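Local coordinates for HMTCP-1 (Homo sapiens, PDB 1A1X), which binds the kinases AKT1 and AKT2 by way of their PH domain and enhances their phosphorylation and activation, at residues G20-E25 with W30-E35; S64-M69 with R84-Q89; A43-I48 with L68-Y73. One frame throughout, in Å; residues are numbered along the deposited sequence.

Interaction 1: residues G20-E25 with W30-E35; sequences GIYRDE and WVAVVE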
loop_
_atom_site.group_PDB
_atom_site.type_symbol
_atom_site.label_atom_id
_atom_site.label_comp_id
_atom_site.label_asym_id
_atom_site.label_seq_id
_atom_site.Cartn_x
_atom_site.Cartn_y
_atom_site.Cartn_z
ATOM N N GLY A 20 3.996 16.512 11.861
ATOM C CA GLY A 20 3.875 15.884 10.557
ATOM C C GLY A 20 5.096 15.894 9.649
ATOM O O GLY A 20 5.073 15.264 8.586
ATOM N N ILE A 21 6.146 16.623 10.032
ATOM C CA ILE A 21 7.360 16.671 9.222
ATOM C C ILE A 21 8.520 16.107 10.026
ATOM O O ILE A 21 8.845 16.594 11.112
ATOM C CB ILE A 21 7.678 18.099 8.723
ATOM C CG1 ILE A 21 6.497 18.644 7.922
ATOM C CG2 ILE A 21 8.925 18.083 7.808
ATOM C CD1 ILE A 21 6.686 20.068 7.425
ATOM N N TYR A 22 9.106 15.043 9.490
ATOM C CA TYR A 22 10.202 14.341 10.119
ATOM C C TYR A 22 11.477 14.453 9.303
ATOM O O TYR A 22 11.458 14.862 8.147
ATOM C CB TYR A 22 9.834 12.857 10.258
ATOM C CG TYR A 22 8.686 12.597 11.212
ATOM C CD1 TYR A 22 7.366 12.877 10.849
ATOM C CD2 TYR A 22 8.924 12.107 12.493
ATOM C CE1 TYR A 22 6.317 12.679 11.748
ATOM C CE2 TYR A 22 7.890 11.905 13.395
ATOM C CZ TYR A 22 6.592 12.193 13.019
ATOM O OH TYR A 22 5.575 12.002 13.920
ATOM N N ARG A 23 12.587 14.068 9.918
ATOM C CA ARG A 23 13.890 14.057 9.257
ATOM C C ARG A 23 14.595 12.742 9.593
ATOM O O ARG A 23 14.540 12.286 10.735
ATOM C CB ARG A 23 14.744 15.243 9.702
ATOM C CG ARG A 23 14.338 16.556 9.075
ATOM C CD ARG A 23 15.442 17.578 9.215
ATOM N NE ARG A 23 15.723 17.867 10.615
ATOM C CZ ARG A 23 16.244 19.009 11.050
ATOM N NH1 ARG A 23 16.545 19.978 10.190
ATOM N NH2 ARG A 23 16.449 19.187 12.350
ATOM N N ASP A 24 15.221 12.116 8.600
ATOM C CA ASP A 24 15.914 10.850 8.827
ATOM C C ASP A 24 17.397 11.070 9.097
ATOM O O ASP A 24 17.845 12.207 9.236
ATOM C CB ASP A 24 15.694 9.869 7.658
ATOM C CG ASP A 24 16.195 10.401 6.317
ATOM O OD1 ASP A 24 17.073 11.274 6.289
ATOM O OD2 ASP A 24 15.713 9.934 5.272
ATOM N N GLU A 25 18.152 9.985 9.162
ATOM C CA GLU A 25 19.587 10.057 9.421
ATOM C C GLU A 25 20.396 10.845 8.377
ATOM O O GLU A 25 21.544 11.206 8.631
ATOM C CB GLU A 25 20.161 8.650 9.541
ATOM C CG GLU A 25 20.007 7.801 8.277
ATOM C CD GLU A 25 18.788 6.900 8.307
ATOM O OE1 GLU A 25 17.757 7.287 8.904
ATOM O OE2 GLU A 25 18.869 5.797 7.727
ATOM N N TRP A 30 10.575 14.028 5.557
ATOM C CA TRP A 30 9.498 13.097 5.261
ATOM C C TRP A 30 8.228 13.736 5.782
ATOM O O TRP A 30 8.236 14.315 6.866
ATOM C CB TRP A 30 9.722 11.788 5.998
ATOM C CG TRP A 30 10.828 10.963 5.459
ATOM C CD1 TRP A 30 12.168 11.178 5.622
ATOM C CD2 TRP A 30 10.702 9.760 4.694
ATOM N NE1 TRP A 30 12.882 10.179 5.009
ATOM C CE2 TRP A 30 12.008 9.294 4.431
ATOM C CE3 TRP A 30 9.611 9.026 4.207
ATOM C CZ2 TRP A 30 12.256 8.124 3.704
ATOM C CZ3 TRP A 30 9.859 7.858 3.484
ATOM C CH2 TRP A 30 11.171 7.421 3.242
ATOM N N VAL A 31 7.159 13.696 4.994
ATOM C CA VAL A 31 5.878 14.268 5.408
ATOM C C VAL A 31 4.966 13.114 5.817
ATOM O O VAL A 31 4.767 12.162 5.047
ATOM C CB VAL A 31 5.213 15.077 4.259
ATOM C CG1 VAL A 31 3.831 15.554 4.677
ATOM C CG2 VAL A 31 6.083 16.275 3.876
ATOM N N ALA A 32 4.434 13.185 7.034
ATOM C CA ALA A 32 3.557 12.135 7.535
ATOM C C ALA A 32 2.109 12.583 7.678
ATOM O O ALA A 32 1.829 13.647 8.225
ATOM C CB ALA A 32 4.079 11.596 8.864
ATOM N N VAL A 33 1.195 11.769 7.154
ATOM C CA VAL A 33 -0.222 12.056 7.247
ATOM C C VAL A 33 -0.924 10.892 7.939
ATOM O O VAL A 33 -0.503 9.742 7.827
ATOM C CB VAL A 33 -0.889 12.312 5.859
ATOM C CG1 VAL A 33 -0.275 13.523 5.186
ATOM C CG2 VAL A 33 -0.796 11.086 4.964
ATOM N N VAL A 34 -1.979 11.210 8.682
ATOM C CA VAL A 34 -2.744 10.195 9.382
ATOM C C VAL A 34 -3.910 9.717 8.527
ATOM O O VAL A 34 -4.591 10.515 7.895
ATOM C CB VAL A 34 -3.304 10.728 10.742
ATOM C CG1 VAL A 34 -4.179 9.656 11.415
ATOM C CG2 VAL A 34 -2.165 11.129 11.674
ATOM N N GLU A 35 -4.080 8.403 8.461
ATOM C CA GLU A 35 -5.192 7.786 7.740
ATOM C C GLU A 35 -5.796 6.800 8.731
ATOM O O GLU A 35 -5.395 5.645 8.828
ATOM C CB GLU A 35 -4.697 7.104 6.482
ATOM C CG GLU A 35 -3.953 8.076 5.607
ATOM C CD GLU A 35 -3.659 7.540 4.234
ATOM O OE1 GLU A 35 -3.343 6.333 4.131
ATOM O OE2 GLU A 35 -3.739 8.333 3.264
#
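W30 and D24 owe their meeting to two first torsions: in W30, CG stands anti to the carbonyl carbon (chi1 -72°), while in D24, CG sits between the backbone N and the carbonyl carbon (chi1 60°). The indole edge thereby faces the carboxylate, and W30 NE1 donates to D24 OD2 at 2.9 Å, nearly straight. The oxygen lies in the indole plane but is met from above the carboxylate plane, the two planes being 69° apart. R28 forms a salt bridge with this same OD2, and Y26 N donates to OD1, holding the carboxylate at both oxygens. The W30 ring also packs on L14, V45 and L100. Replacing W30 by an alanine is likely to leave D24 OD2 without its indole partner and to open a gap against L14 and L100.

Y22 and W30 form a hydrogen-bonded antiparallel pair, with Y22 N to W30 O and W30 N to Y22 O both 2.9 Å. Two residues along, past the non-hydrogen-bonded pair of I21 and V31, A32 N donates to G20 O at 2.7 Å, and A32 CB packs 3.8 Å from Y22 CE1. G20 has backbone angles at which a side chain would jam against the preceding carbonyl.

This is the hairpin of strands 21-24 and 29-36. Strand 13-16 pairs with its first arm through R23 and W15, and strand 41-46 with its second through V31 and Q46.

Interaction 2: residues S64-M69 with R84-Q89; sequences SQLPLM and RLWQIQ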
loop_
_atom_site.group_PDB
_atom_site.type_symbol
_atom_site.label_atom_id
_atom_site.label_comp_id
_atom_site.label_asym_id
_atom_site.label_seq_id
_atom_site.Cartn_x
_atom_site.Cartn_y
_atom_site.Cartn_z
ATOM N N SER A 64 -0.359 15.353 19.625
ATOM C CA SER A 64 -0.350 14.754 18.292
ATOM C C SER A 64 -0.598 13.249 18.268
ATOM O O SER A 64 -0.269 12.546 19.220
ATOM C CB SER A 64 0.984 15.055 17.605
ATOM O OG SER A 64 1.029 14.483 16.310
ATOM N N GLN A 65 -1.179 12.761 17.175
ATOM C CA GLN A 65 -1.437 11.325 17.009
ATOM C C GLN A 65 -0.154 10.589 16.576
ATOM O O GLN A 65 -0.020 9.376 16.755
ATOM C CB GLN A 65 -2.546 11.093 15.976
ATOM C CG GLN A 65 -3.910 11.617 16.405
ATOM C CD GLN A 65 -4.979 11.329 15.375
ATOM O OE1 GLN A 65 -5.099 12.036 14.381
ATOM N NE2 GLN A 65 -5.751 10.275 15.597
ATOM N N LEU A 66 0.767 11.342 15.986
ATOM C CA LEU A 66 2.057 10.830 15.521
ATOM C C LEU A 66 3.107 11.026 16.622
ATOM O O LEU A 66 3.026 11.976 17.414
ATOM C CB LEU A 66 2.480 11.566 14.241
ATOM C CG LEU A 66 2.076 10.998 12.876
ATOM C CD1 LEU A 66 1.055 9.881 13.009
ATOM C CD2 LEU A 66 1.569 12.120 11.984
ATOM N N PRO A 67 4.129 10.158 16.656
ATOM C CA PRO A 67 5.186 10.239 17.668
ATOM C C PRO A 67 6.301 11.237 17.407
ATOM O O PRO A 67 6.429 11.786 16.308
ATOM C CB PRO A 67 5.720 8.810 17.699
ATOM C CG PRO A 67 5.654 8.420 16.256
ATOM C CD PRO A 67 4.312 8.974 15.795
ATOM N N LEU A 68 7.099 11.471 18.446
ATOM C CA LEU A 68 8.243 12.373 18.368
ATOM C C LEU A 68 9.342 11.706 17.547
ATOM O O LEU A 68 10.138 12.382 16.897
ATOM C CB LEU A 68 8.798 12.675 19.765
ATOM C CG LEU A 68 7.944 13.414 20.792
ATOM C CD1 LEU A 68 8.739 13.548 22.078
ATOM C CD2 LEU A 68 7.548 14.781 20.279
ATOM N N MET A 69 9.380 10.379 17.576
ATOM C CA MET A 69 10.396 9.651 16.837
ATOM C C MET A 69 10.040 8.200 16.562
ATOM O O MET A 69 9.301 7.571 17.318
ATOM C CB MET A 69 11.714 9.674 17.603
ATOM C CG MET A 69 11.635 8.966 18.941
ATOM S SD MET A 69 13.021 7.862 19.219
ATOM C CE MET A 69 12.355 6.341 18.613
ATOM N N ARG A 84 5.759 1.929 21.482
ATOM C CA ARG A 84 4.757 1.278 20.650
ATOM C C ARG A 84 5.384 0.864 19.329
ATOM O O ARG A 84 6.340 1.487 18.874
ATOM C CB ARG A 84 3.591 2.214 20.400
ATOM C CG ARG A 84 2.929 2.668 21.663
ATOM C CD ARG A 84 1.904 3.732 21.369
ATOM N NE ARG A 84 1.313 4.268 22.593
ATOM C CZ ARG A 84 0.991 5.546 22.763
ATOM N NH1 ARG A 84 1.206 6.420 21.785
ATOM N NH2 ARG A 84 0.454 5.949 23.909
ATOM N N LEU A 85 4.848 -0.198 18.731
ATOM C CA LEU A 85 5.340 -0.727 17.464
ATOM C C LEU A 85 4.433 -0.373 16.304
ATOM O O LEU A 85 3.210 -0.384 16.428
ATOM C CB LEU A 85 5.501 -2.246 17.537
ATOM C CG LEU A 85 6.867 -2.817 17.919
ATOM C CD1 LEU A 85 7.452 -2.070 19.091
ATOM C CD2 LEU A 85 6.726 -4.290 18.240
ATOM N N TRP A 86 5.056 -0.029 15.184
ATOM C CA TRP A 86 4.349 0.336 13.965
ATOM C C TRP A 86 4.818 -0.612 12.876
ATOM O O TRP A 86 6.002 -0.665 12.570
ATOM C CB TRP A 86 4.674 1.772 13.557
ATOM C CG TRP A 86 4.209 2.803 14.532
ATOM C CD1 TRP A 86 4.702 3.023 15.789
ATOM C CD2 TRP A 86 3.179 3.780 14.328
ATOM N NE1 TRP A 86 4.044 4.072 16.377
ATOM C CE2 TRP A 86 3.105 4.559 15.506
ATOM C CE3 TRP A 86 2.314 4.077 13.264
ATOM C CZ2 TRP A 86 2.198 5.617 15.655
ATOM C CZ3 TRP A 86 1.415 5.132 13.408
ATOM C CH2 TRP A 86 1.364 5.888 14.596
ATOM N N GLN A 87 3.890 -1.373 12.313
ATOM C CA GLN A 87 4.210 -2.333 11.265
ATOM C C GLN A 87 4.395 -1.647 9.919
ATOM O O GLN A 87 3.585 -0.808 9.543
ATOM C CB GLN A 87 3.067 -3.353 11.144
ATOM C CG GLN A 87 3.301 -4.446 10.110
ATOM C CD GLN A 87 4.436 -5.379 10.498
ATOM O OE1 GLN A 87 4.403 -6.002 11.563
ATOM N NE2 GLN A 87 5.448 -5.483 9.638
ATOM N N ILE A 88 5.468 -1.966 9.204
ATOM C CA ILE A 88 5.653 -1.388 7.876
ATOM C C ILE A 88 4.808 -2.280 6.966
ATOM O O ILE A 88 5.147 -3.441 6.751
ATOM C CB ILE A 88 7.127 -1.434 7.406
ATOM C CG1 ILE A 88 8.005 -0.523 8.269
ATOM C CG2 ILE A 88 7.231 -0.994 5.944
ATOM C CD1 ILE A 88 9.506 -0.686 7.999
ATOM N N GLN A 89 3.666 -1.773 6.511
ATOM C CA GLN A 89 2.787 -2.554 5.636
ATOM C C GLN A 89 3.270 -2.534 4.196
ATOM O O GLN A 89 3.059 -3.487 3.443
ATOM C CB GLN A 89 1.345 -2.097 5.768
ATOM C CG GLN A 89 0.858 -2.213 7.192
ATOM C CD GLN A 89 -0.641 -2.208 7.273
ATOM O OE1 GLN A 89 -1.270 -1.164 7.183
ATOM N NE2 GLN A 89 -1.225 -3.385 7.432
#
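P67 and W86 approach from opposite directions, the proline ring reaching from the loop and the indole from its strand, and P67 CD comes to 4.0 Å from W86 CZ2. The methylene meets the benzo end of the indole obliquely. Next to it, L66 CD1 approaches W86 CH2 at 4.3 Å, again at a slant. L66 leaves its backbone pointing away from strand 85-94, yet the side chain bends round to bring CD1 within touch; its first torsion, -91°, lies well off the usual staggered value. A third neighbour, the carbonyl oxygen of Q65, lies at the indole edge, close to the ring plane, with Q65 O 4.3 Å from W86 CH2. No hydrogen bond crosses between 64-69 and 84-89, and three consecutive loop residues share that one end of the indole.

The setting is the closed antiparallel beta barrel of the TCL1 family. W86 comes from strand 85-94, and the residues it meets belong to the loop between helix 58-61 and strand 69-73. W86 points toward the loop from its CB, and with CG anti to the carbonyl carbon (chi1 -65°) the benzo end of the ring reaches P67 and L66. Its other neighbours include L41 and L104.

The loop has an internal brace: S64 OG accepts from L66 N at 3.2 Å, an ST turn, and the same hydroxyl is hydrogen-bonded to E19 OE1. At the pyrrole end of the indole, W86 NE1 is hydrogen-bonded to D80 OD2. D80 belongs to strand 77-80, which pairs with the tryptophan's own strand, and the P67 ring also packs on D80. Further along strand 85-94, Q89 NE2 is hydrogen-bonded to E5 OE2 and A3 O of the second subunit.

Interaction 3: residues A43-I48 with L68-Y73; sequences ARVQQI and LMWQLY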
loop_
_atom_site.group_PDB
_atom_site.type_symbol
_atom_site.label_atom_id
_atom_site.label_comp_id
_atom_site.label_asym_id
_atom_site.label_seq_id
_atom_site.Cartn_x
_atom_site.Cartn_y
_atom_site.Cartn_z
ATOM N N ALA A 43 -0.212 5.581 9.273
ATOM C CA ALA A 43 0.473 6.817 8.931
ATOM C C ALA A 43 1.120 6.562 7.580
ATOM O O ALA A 43 1.749 5.536 7.383
ATOM C CB ALA A 43 1.532 7.154 9.967
ATOM N N ARG A 44 0.880 7.448 6.626
ATOM C CA ARG A 44 1.472 7.319 5.305
ATOM C C ARG A 44 2.570 8.374 5.301
ATOM O O ARG A 44 2.310 9.551 5.522
ATOM C CB ARG A 44 0.427 7.583 4.222
ATOM C CG ARG A 44 0.900 7.264 2.815
ATOM C CD ARG A 44 -0.278 6.888 1.932
ATOM N NE ARG A 44 -1.281 7.939 1.901
ATOM C CZ ARG A 44 -1.247 8.991 1.089
ATOM N NH1 ARG A 44 -0.252 9.145 0.226
ATOM N NH2 ARG A 44 -2.223 9.884 1.136
ATOM N N VAL A 45 3.808 7.930 5.133
ATOM C CA VAL A 45 4.949 8.835 5.185
ATOM C C VAL A 45 5.695 8.837 3.860
ATOM O O VAL A 45 6.128 7.787 3.379
ATOM C CB VAL A 45 5.926 8.426 6.338
ATOM C CG1 VAL A 45 6.796 9.592 6.727
ATOM C CG2 VAL A 45 5.151 7.899 7.558
ATOM N N GLN A 46 5.833 10.026 3.279
ATOM C CA GLN A 46 6.512 10.192 2.003
ATOM C C GLN A 46 7.726 11.110 2.085
ATOM O O GLN A 46 7.687 12.167 2.726
ATOM C CB GLN A 46 5.537 10.728 0.948
ATOM C CG GLN A 46 4.424 9.765 0.591
ATOM C CD GLN A 46 3.551 10.292 -0.521
ATOM O OE1 GLN A 46 3.675 11.444 -0.915
ATOM N NE2 GLN A 46 2.658 9.449 -1.036
ATOM N N GLN A 47 8.794 10.705 1.402
ATOM C CA GLN A 47 10.034 11.467 1.370
ATOM C C GLN A 47 9.906 12.574 0.333
ATOM O O GLN A 47 10.110 12.363 -0.863
ATOM C CB GLN A 47 11.220 10.546 1.052
ATOM C CG GLN A 47 12.561 11.030 1.595
ATOM C CD GLN A 47 13.151 12.153 0.775
ATOM O OE1 GLN A 47 13.802 11.902 -0.239
ATOM N NE2 GLN A 47 12.928 13.396 1.198
ATOM N N ILE A 48 9.507 13.742 0.814
ATOM C CA ILE A 48 9.336 14.919 -0.017
ATOM C C ILE A 48 10.095 16.067 0.634
ATOM O O ILE A 48 10.027 16.260 1.854
ATOM C CB ILE A 48 7.836 15.291 -0.146
ATOM C CG1 ILE A 48 7.069 14.139 -0.815
ATOM C CG2 ILE A 48 7.666 16.604 -0.937
ATOM C CD1 ILE A 48 5.554 14.344 -0.883
ATOM N N LEU A 68 7.099 11.471 18.446
ATOM C CA LEU A 68 8.243 12.373 18.368
ATOM C C LEU A 68 9.342 11.706 17.547
ATOM O O LEU A 68 10.138 12.382 16.897
ATOM C CB LEU A 68 8.798 12.675 19.765
ATOM C CG LEU A 68 7.944 13.414 20.792
ATOM C CD1 LEU A 68 8.739 13.548 22.078
ATOM C CD2 LEU A 68 7.548 14.781 20.279
ATOM N N MET A 69 9.380 10.379 17.576
ATOM C CA MET A 69 10.396 9.651 16.837
ATOM C C MET A 69 10.040 8.200 16.562
ATOM O O MET A 69 9.301 7.571 17.318
ATOM C CB MET A 69 11.714 9.674 17.603
ATOM C CG MET A 69 11.635 8.966 18.941
ATOM S SD MET A 69 13.021 7.862 19.219
ATOM C CE MET A 69 12.355 6.341 18.613
ATOM N N TRP A 70 10.614 7.680 15.481
ATOM C CA TRP A 70 10.444 6.294 15.066
ATOM C C TRP A 70 11.858 5.770 14.894
ATOM O O TRP A 70 12.698 6.458 14.324
ATOM C CB TRP A 70 9.723 6.206 13.719
ATOM C CG TRP A 70 8.236 6.156 13.788
ATOM C CD1 TRP A 70 7.476 5.204 14.396
ATOM C CD2 TRP A 70 7.323 7.029 13.112
ATOM N NE1 TRP A 70 6.145 5.421 14.125
ATOM C CE2 TRP A 70 6.024 6.532 13.338
ATOM C CE3 TRP A 70 7.480 8.181 12.327
ATOM C CZ2 TRP A 70 4.880 7.146 12.806
ATOM C CZ3 TRP A 70 6.346 8.794 11.798
ATOM C CH2 TRP A 70 5.059 8.271 12.042
ATOM N N GLN A 71 12.113 4.561 15.376
ATOM C CA GLN A 71 13.422 3.934 15.271
ATOM C C GLN A 71 13.211 2.561 14.648
ATOM O O GLN A 71 12.381 1.789 15.123
ATOM C CB GLN A 71 14.018 3.793 16.670
ATOM C CG GLN A 71 15.411 3.208 16.731
ATOM C CD GLN A 71 15.927 3.129 18.164
ATOM O OE1 GLN A 71 15.761 2.115 18.846
ATOM N NE2 GLN A 71 16.535 4.213 18.634
ATOM N N LEU A 72 13.939 2.261 13.572
ATOM C CA LEU A 72 13.806 0.966 12.906
ATOM C C LEU A 72 14.030 -0.181 13.900
ATOM O O LEU A 72 15.023 -0.222 14.632
ATOM C CB LEU A 72 14.751 0.881 11.707
ATOM C CG LEU A 72 14.538 -0.223 10.669
ATOM C CD1 LEU A 72 13.085 -0.264 10.190
ATOM C CD2 LEU A 72 15.488 0.014 9.491
ATOM N N TYR A 73 13.070 -1.098 13.919
ATOM C CA TYR A 73 13.062 -2.239 14.824
ATOM C C TYR A 73 13.010 -3.533 13.992
ATOM O O TYR A 73 12.501 -3.521 12.873
ATOM C CB TYR A 73 11.815 -2.102 15.702
ATOM C CG TYR A 73 11.829 -2.912 16.961
ATOM C CD1 TYR A 73 12.667 -2.576 18.020
ATOM C CD2 TYR A 73 11.021 -4.037 17.086
ATOM C CE1 TYR A 73 12.705 -3.350 19.172
ATOM C CE2 TYR A 73 11.049 -4.814 18.227
ATOM C CZ TYR A 73 11.893 -4.470 19.266
ATOM O OH TYR A 73 11.923 -5.268 20.387
#
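A43 and V45 meet a single residue of 68-73, the tryptophan W70, and every contact between the two segments is apolar. A43 CB comes to 4.2 Å from W70 CH2, and V45 CG2 to 4.5 Å from W70 CZ3, so neighbouring carbons of the benzo ring each receive one methyl group. Both methyls approach the ring at a slant. In V45, CG1 is roughly anti to the backbone N (chi1 -159°), and it is the other branch, CG2, that touches the indole. The backbones stay well apart, with V45 CA and W70 CA 11.6 Å from each other, and W70 spans most of that separation. All three residues are buried, near the centre of the chain, although the surface they cover between the segments is small, 86 Å².

This is packing across the interior of the barrel. Strands 41-46 and 69-73 lie four places apart in the order of the eight-stranded sheet, and a backbone hydrogen bond between V16 and L68, just ahead of strand 69-73, helps close the sheet from last strand to first, so the two strands stand on opposite sides of the closed wall.

Aromatic neighbours add to the packing of the indole: W86 meets it edge-to-face, and Y22 with the planes at about 35°. L14 and L102 also touch it.

The polar side chains R44 and Q46 lie on the face of strand 41-46 turned away from W70. R44 NE forms a salt bridge with E35 OE2, and Q46 NE2 is hydrogen-bonded to E99 OE1. R44 NH1 and Q46 NE2, two donors, lie 3.2 Å apart; E99 OE1 probably eases their proximity, since R44 NH1 also makes a long, weak ion pair with it. Backbone hydrogen bonds of A43 with L102 and of V45 with L100 pair the strand with 97-104.

In the fold
All three contacts belong to one barrel, interaction 1 in its wall and interaction 3 through its middle, their centres about 6 Å apart. V31 N to Q46 O, 2.8 Å and probably a hydrogen bond, connects them directly. Interactions 1 and 2, with centres about 10 Å apart, meet where Y22 OH lies 2.5 Å from P67 O, a probable hydrogen bond from the hairpin to the loop. Interactions 2 and 3 share L68 and M69, and their centres are about 7 Å apart; W86 CD1 packs 3.3 Å from W70 NE1, while A43 CB lies 4.0 Å from W86 CZ3 and 4.1 Å from L66 CD1. W70 of interaction 3 is the common ring neighbour of Y22 in interaction 1 and W86 in interaction 2.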